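Local coordinates for uncharacterized protein (Parabacteroides merdae, PDB 4R7F) that is of unknown function but contains a domain related to the first domain of type 9 secretion system plug proteins and binds magnesium ions, at residues 322-327 / 333-338; 350-353 / 358-361. All blocks are in the same frame, centred on the assembly; numbering follows the deposited sequence.

Interaction 1 of 2, residues 322-327 / 333-338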
ATOM      1  N   SER A 322     -14.929 -25.632   7.279  1.00 28.76           N
ATOM      2  CA  SER A 322     -15.035 -24.216   7.646  1.00 29.46           C
ATOM      3  C   SER A 322     -16.492 -23.806   7.864  1.00 24.86           C
ATOM      4  O   SER A 322     -16.779 -22.734   8.371  1.00 24.04           O
ATOM      5  CB  SER A 322     -14.387 -23.364   6.579  1.00 27.44           C
ATOM      6  OG  SER A 322     -15.053 -23.543   5.325  1.00 27.69           O
ATOM      7  N   LYS A 323     -17.412 -24.679   7.477  1.00 27.66           N
ATOM      8  CA  LYS A 323     -18.842 -24.437   7.686  1.00 29.85           C
ATOM      9  C   LYS A 323     -19.157 -24.371   9.179  1.00 23.29           C
ATOM     10  O   LYS A 323     -18.559 -25.058   9.970  1.00 30.37           O
ATOM     11  CB  LYS A 323     -19.636 -25.557   7.048  1.00 30.51           C
ATOM     12  CG  LYS A 323     -21.146 -25.346   7.023  1.00 29.37           C
ATOM     13  CD  LYS A 323     -21.751 -26.400   6.108  1.00 31.89           C
ATOM     14  CE  LYS A 323     -23.256 -26.332   6.155  1.00 35.13           C
ATOM     15  NZ  LYS A 323     -23.878 -27.527   5.562  1.00 41.12           N
HETATM   16  N   MSE A 324     -20.088 -23.517   9.542  1.00 31.45           N
HETATM   17  CA  MSE A 324     -20.485 -23.348  10.924  1.00 25.64           C
HETATM   18  C   MSE A 324     -21.855 -23.924  11.211  1.00 29.98           C
HETATM   19  O   MSE A 324     -22.843 -23.690  10.488  1.00 27.06           O
HETATM   20  CB  MSE A 324     -20.446 -21.850  11.140  1.00 26.66           C
HETATM   21  CG  MSE A 324     -18.955 -21.457  11.379  1.00 33.13           C
HETATM   22 SE   MSE A 324     -19.115 -19.690  12.038  0.75 37.38          SE
HETATM   23  CE  MSE A 324     -18.950 -20.122  13.920  1.00 47.39           C
ATOM     24  N   GLY A 325     -21.925 -24.668  12.298  1.00 27.69           N
ATOM     25  CA  GLY A 325     -23.185 -25.203  12.774  1.00 33.34           C
ATOM     26  C   GLY A 325     -23.924 -24.131  13.514  1.00 32.75           C
ATOM     27  O   GLY A 325     -23.327 -23.164  13.951  1.00 27.62           O
ATOM     28  N   TYR A 326     -25.223 -24.321  13.682  1.00 33.04           N
ATOM     29  CA  TYR A 326     -26.050 -23.343  14.406  1.00 26.89           C
ATOM     30  C   TYR A 326     -26.552 -23.987  15.677  1.00 25.29           C
ATOM     31  O   TYR A 326     -27.113 -25.070  15.673  1.00 26.80           O
ATOM     32  CB  TYR A 326     -27.210 -22.838  13.550  1.00 28.90           C
ATOM     33  CG  TYR A 326     -27.896 -21.647  14.163  1.00 30.91           C
ATOM     34  CD1 TYR A 326     -27.360 -20.372  14.037  1.00 31.77           C
ATOM     35  CD2 TYR A 326     -29.056 -21.800  14.910  1.00 31.49           C
ATOM     36  CE1 TYR A 326     -27.964 -19.283  14.653  1.00 39.06           C
ATOM     37  CE2 TYR A 326     -29.664 -20.720  15.517  1.00 34.57           C
ATOM     38  CZ  TYR A 326     -29.112 -19.468  15.401  1.00 29.88           C
ATOM     39  OH  TYR A 326     -29.722 -18.404  16.010  1.00 29.07           O
ATOM     40  N   ASN A 327     -26.266 -23.328  16.782  1.00 25.91           N
ATOM     41  CA  ASN A 327     -26.721 -23.732  18.068  1.00 21.08           C
ATOM     42  C   ASN A 327     -28.099 -23.107  18.357  1.00 23.87           C
ATOM     43  O   ASN A 327     -28.196 -21.934  18.713  1.00 28.57           O
ATOM     44  CB  ASN A 327     -25.704 -23.292  19.126  1.00 24.85           C
ATOM     45  CG  ASN A 327     -26.079 -23.770  20.517  1.00 22.88           C
ATOM     46  OD1 ASN A 327     -27.241 -24.016  20.808  1.00 33.38           O
ATOM     47  ND2 ASN A 327     -25.102 -23.985  21.328  1.00 23.87           N
ATOM     48  N   TYR A 333     -24.412 -19.097  15.821  1.00 28.97           N
ATOM     49  CA  TYR A 333     -23.471 -19.928  15.068  1.00 28.72           C
ATOM     50  C   TYR A 333     -22.237 -20.096  15.963  1.00 25.60           C
ATOM     51  O   TYR A 333     -21.778 -19.133  16.561  1.00 29.77           O
ATOM     52  CB  TYR A 333     -23.109 -19.245  13.748  1.00 26.67           C
ATOM     53  CG  TYR A 333     -24.218 -19.216  12.691  1.00 25.05           C
ATOM     54  CD1 TYR A 333     -24.393 -20.279  11.819  1.00 27.32           C
ATOM     55  CD2 TYR A 333     -25.038 -18.127  12.545  1.00 23.06           C
ATOM     56  CE1 TYR A 333     -25.383 -20.285  10.871  1.00 23.76           C
ATOM     57  CE2 TYR A 333     -26.016 -18.091  11.577  1.00 25.94           C
ATOM     58  CZ  TYR A 333     -26.193 -19.169  10.729  1.00 30.55           C
ATOM     59  OH  TYR A 333     -27.178 -19.155   9.738  1.00 29.69           O
ATOM     60  N   GLU A 334     -21.724 -21.315  16.085  1.00 25.96           N
ATOM     61  CA  GLU A 334     -20.593 -21.584  16.941  1.00 26.85           C
ATOM     62  C   GLU A 334     -19.659 -22.600  16.334  1.00 29.74           C
ATOM     63  O   GLU A 334     -20.093 -23.548  15.708  1.00 27.36           O
ATOM     64  CB  GLU A 334     -21.051 -22.096  18.313  1.00 28.32           C
ATOM     65  CG  GLU A 334     -21.770 -21.045  19.164  1.00 36.00           C
ATOM     66  CD  GLU A 334     -22.099 -21.506  20.592  1.00 40.62           C
ATOM     67  OE1 GLU A 334     -21.241 -22.175  21.197  1.00 59.21           O
ATOM     68  OE2 GLU A 334     -23.197 -21.161  21.124  1.00 40.96           O
ATOM     69  N   LYS A 335     -18.365 -22.390  16.553  1.00 27.39           N
ATOM     70  CA  LYS A 335     -17.351 -23.323  16.134  1.00 34.21           C
ATOM     71  C   LYS A 335     -16.088 -23.263  17.024  1.00 27.68           C
ATOM     72  O   LYS A 335     -15.640 -22.181  17.462  1.00 31.82           O
ATOM     73  CB  LYS A 335     -17.000 -23.081  14.655  1.00 28.07           C
ATOM     74  CG  LYS A 335     -16.122 -24.168  14.034  1.00 29.94           C
ATOM     75  CD  LYS A 335     -15.994 -24.000  12.525  1.00 34.04           C
ATOM     76  CE  LYS A 335     -15.543 -25.268  11.837  1.00 38.94           C
ATOM     77  NZ  LYS A 335     -16.684 -26.142  11.479  1.00 38.48           N
ATOM     78  N   ALA A 336     -15.531 -24.454  17.266  1.00 27.70           N
ATOM     79  CA  ALA A 336     -14.263 -24.650  17.993  1.00 28.98           C
ATOM     80  C   ALA A 336     -13.236 -25.022  16.972  1.00 30.15           C
ATOM     81  O   ALA A 336     -13.477 -25.922  16.182  1.00 33.04           O
ATOM     82  CB  ALA A 336     -14.384 -25.788  18.997  1.00 27.56           C
ATOM     83  N   VAL A 337     -12.096 -24.343  16.981  1.00 30.48           N
ATOM     84  CA  VAL A 337     -11.033 -24.620  16.023  1.00 32.46           C
ATOM     85  C   VAL A 337      -9.694 -24.637  16.754  1.00 35.85           C
ATOM     86  O   VAL A 337      -9.357 -23.704  17.476  1.00 27.87           O
ATOM     87  CB  VAL A 337     -10.977 -23.483  14.973  1.00 29.98           C
ATOM     88  CG1 VAL A 337      -9.960 -23.807  13.888  1.00 34.73           C
ATOM     89  CG2 VAL A 337     -12.356 -23.260  14.406  1.00 30.22           C
ATOM     90  N   LEU A 338      -8.905 -25.668  16.532  1.00 43.38           N
ATOM     91  CA  LEU A 338      -7.564 -25.697  17.075  1.00 33.84           C
ATOM     92  C   LEU A 338      -6.633 -24.878  16.169  1.00 31.53           C
ATOM     93  O   LEU A 338      -6.400 -25.219  15.017  1.00 36.93           O
ATOM     94  CB  LEU A 338      -7.073 -27.134  17.182  1.00 35.87           C
ATOM     95  CG  LEU A 338      -5.753 -27.359  17.930  1.00 35.94           C
ATOM     96  CD1 LEU A 338      -5.970 -27.285  19.435  1.00 38.68           C
ATOM     97  CD2 LEU A 338      -5.125 -28.698  17.577  1.00 30.87           C
TER
HETATM   98  O   HOH W   1     -19.435 -25.382  13.914  1.00 27.21           O
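Tyr333, Met324 and Lys335 give up the most surface where segment 322-327 meets segment 333-338 of strand 332-340. Tyr326 turns the edge of its ring onto the face of Tyr333, a T-shaped pair with centroids 4.7 Å apart and planes at 76°. Its CD1 sits over the middle of the Tyr333 ring, 3.6 Å from Tyr333 CG. Both hydroxyls are engaged farther out, Tyr333 OH by the amide of Leu302 and Tyr326 OH by the carbonyl of Cys299. A leucine in place of Tyr333 would probably leave the Tyr326 edge without its aromatic face and the Leu302 amide without its hydroxyl partner.

Met324, present as selenomethionine, sends its bent chain across the neighbouring strand, so that CE rests on the peptide link, 3.5 Å from Glu334 C and equally near Lys335 N. CE also lies 3.6 Å from Lys335 CB. From there the Lys335 chain, with CG opposite its own backbone N (chi1 -170°), runs out past Met324 CG and bends at its last torsion (chi4 88°), which brings NZ to Lys323 O at 2.6 Å, almost in line with the C=O.

The backbones separate as they pass from the tyrosines toward Met324. Tyr326 and Tyr333 form a non-hydrogen-bonded antiparallel pair, and Glu334 N donates to Gly325 O at 3.2 Å. Beside this bond, also between the strands, a water accepts from Gly325 N and donates to Glu334 O, the latter at 2.6 Å. The chemistry therefore changes along this edge of the sheet: aromatic packing and one direct backbone bond hold the hairpin near its turn, and a bridging water and a lysine ammonium satisfy backbone groups where the strands diverge.

Interaction 2 of 2, residues 350-353 / 358-361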
ATOM      1  N   PHE A 350     -21.755 -16.091   3.879  1.00 24.86           N
ATOM      2  CA  PHE A 350     -22.963 -16.823   3.599  1.00 25.93           C
ATOM      3  C   PHE A 350     -22.900 -17.414   2.177  1.00 25.00           C
ATOM      4  O   PHE A 350     -22.615 -16.696   1.222  1.00 30.94           O
ATOM      5  CB  PHE A 350     -24.135 -15.828   3.684  1.00 27.40           C
ATOM      6  CG  PHE A 350     -25.460 -16.417   3.396  1.00 30.93           C
ATOM      7  CD1 PHE A 350     -26.045 -17.305   4.285  1.00 37.30           C
ATOM      8  CD2 PHE A 350     -26.137 -16.087   2.235  1.00 31.55           C
ATOM      9  CE1 PHE A 350     -27.287 -17.868   4.016  1.00 36.71           C
ATOM     10  CE2 PHE A 350     -27.378 -16.639   1.963  1.00 32.96           C
ATOM     11  CZ  PHE A 350     -27.958 -17.519   2.864  1.00 36.41           C
ATOM     12  N   VAL A 351     -23.215 -18.690   2.029  1.00 25.86           N
ATOM     13  CA  VAL A 351     -23.291 -19.331   0.704  1.00 26.11           C
ATOM     14  C   VAL A 351     -24.730 -19.769   0.508  1.00 29.88           C
ATOM     15  O   VAL A 351     -25.201 -20.637   1.248  1.00 31.68           O
ATOM     16  CB  VAL A 351     -22.378 -20.556   0.603  1.00 29.58           C
ATOM     17  CG1 VAL A 351     -22.475 -21.180  -0.779  1.00 34.01           C
ATOM     18  CG2 VAL A 351     -20.942 -20.174   0.913  1.00 32.05           C
ATOM     19  N   PRO A 352     -25.451 -19.138  -0.446  1.00 26.17           N
ATOM     20  CA  PRO A 352     -26.853 -19.445  -0.743  1.00 40.14           C
ATOM     21  C   PRO A 352     -26.943 -20.886  -1.181  1.00 37.72           C
ATOM     22  O   PRO A 352     -25.961 -21.400  -1.688  1.00 41.77           O
ATOM     23  CB  PRO A 352     -27.229 -18.489  -1.908  1.00 32.00           C
ATOM     24  CG  PRO A 352     -26.142 -17.520  -1.982  1.00 40.10           C
ATOM     25  CD  PRO A 352     -24.915 -18.103  -1.335  1.00 35.25           C
ATOM     26  N   THR A 353     -28.068 -21.554  -0.943  1.00 54.63           N
ATOM     27  CA  THR A 353     -28.163 -22.986  -1.257  1.00 64.18           C
ATOM     28  C   THR A 353     -28.137 -23.088  -2.773  1.00 55.15           C
ATOM     29  O   THR A 353     -28.686 -22.225  -3.471  1.00 47.51           O
ATOM     30  CB  THR A 353     -29.418 -23.675  -0.656  1.00 79.40           C
ATOM     31  OG1 THR A 353     -30.605 -22.926  -0.992  1.00 64.43           O
ATOM     32  CG2 THR A 353     -29.259 -23.881   0.923  1.00 57.98           C
ATOM     33  N   GLY A 358     -19.460 -17.431  -1.900  1.00 26.68           N
ATOM     34  CA  GLY A 358     -19.742 -16.821  -0.601  1.00 30.70           C
ATOM     35  C   GLY A 358     -19.980 -15.324  -0.710  1.00 30.53           C
ATOM     36  O   GLY A 358     -19.416 -14.634  -1.570  1.00 27.93           O
ATOM     37  N   GLN A 359     -20.820 -14.831   0.177  1.00 29.27           N
ATOM     38  CA  GLN A 359     -21.207 -13.426   0.182  1.00 25.88           C
ATOM     39  C   GLN A 359     -20.846 -12.792   1.506  1.00 24.35           C
ATOM     40  O   GLN A 359     -21.139 -13.351   2.554  1.00 29.19           O
ATOM     41  CB  GLN A 359     -22.713 -13.342   0.045  1.00 28.77           C
ATOM     42  CG  GLN A 359     -23.259 -13.652  -1.341  1.00 40.59           C
ATOM     43  CD  GLN A 359     -24.801 -13.789  -1.357  1.00 47.75           C
ATOM     44  OE1 GLN A 359     -25.509 -13.284  -0.481  1.00 43.35           O
ATOM     45  NE2 GLN A 359     -25.310 -14.492  -2.340  1.00 40.83           N
ATOM     46  N   THR A 360     -20.214 -11.632   1.457  1.00 25.65           N
ATOM     47  CA  THR A 360     -19.952 -10.802   2.634  1.00 26.49           C
ATOM     48  C   THR A 360     -21.210 -10.011   3.057  1.00 25.24           C
ATOM     49  O   THR A 360     -21.309  -9.504   4.172  1.00 28.71           O
ATOM     50  CB  THR A 360     -18.848  -9.782   2.278  1.00 26.89           C
ATOM     51  OG1 THR A 360     -19.113  -9.307   0.952  1.00 27.78           O
ATOM     52  CG2 THR A 360     -17.493 -10.415   2.317  1.00 27.27           C
ATOM     53  N   GLY A 361     -22.163  -9.865   2.156  1.00 25.51           N
ATOM     54  CA  GLY A 361     -23.267  -8.959   2.413  1.00 28.40           C
ATOM     55  C   GLY A 361     -24.093  -9.237   3.657  1.00 32.13           C
ATOM     56  O   GLY A 361     -24.386  -8.331   4.425  1.00 38.80           O
TER
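Two backbone hydrogen bonds tie Phe350 to Gln359 in both directions, making a single antiparallel hydrogen-bonded bridge. Phe350 N donates to Gln359 O at 3.1 Å with an N-H...O angle of 167°, arriving in the carbonyl plane on a lone pair. In return Gln359 N reaches Phe350 O at 2.8 Å, a shorter but more bent bond whose donor stands 26° off the carbonyl plane. Phe350 O takes a further, weaker partner, the CA-H of Gly358, with a CA-to-O distance of 3.4 Å. This oxygen thus meets both residues at the peptide link between Gly358 and Gln359. Asp192 receives a hydrogen bond from Gly358 N, which adds a polar hold from outside the pair.

Side chains fill in around the bridge. Gln359 starts with CG turned opposite its own carbonyl carbon (chi1 -74°), and the chain then runs extended beside Phe350, the two pointing the same way. Its CB passes 3.6 Å from Phe350 O. At the far end the amide is shared between two neighbours: Gln359 OE1 lies in the plane of the Phe350 ring, at its edge and 4.0 Å from CD2, while Gln359 NE2 presses on Pro352, 3.2 Å from CG. Val351, its CB directed away from the partner segment, still touches Gly358 CA through CG2 at 3.9 Å. The Phe350 ring is also packed against Leu302 and Pro362.

Only one residue pair is bridged, and 358-361 forms no regular strand. The arrangement is therefore an isolated beta bridge that closes a short loop at the end of strand 342-352, probably within one of the immunoglobulin-like beta-sandwich domains of the chain.

Interactions 1 and 2 follow each other in the chain, with centres about 16 Å apart; their nearest atoms stay about 6 Å apart, so they do not touch. Strand 332-340 leads directly into strand 342-352, and two other parts of the chain meet both contacts. Strand 305-310 bonds by its backbone to both, through Val307 to Met324 of interaction 1 and Ser306 to Val351 of interaction 2. Leu302 likewise meets the Tyr333 hydroxyl and the Phe350 ring. Neither contact supplies a ligand to the magnesium site of Glu223, Asp269, Asp271 and Gln371, although Gln371 belongs to the same inter-strand loop as residues 358-361.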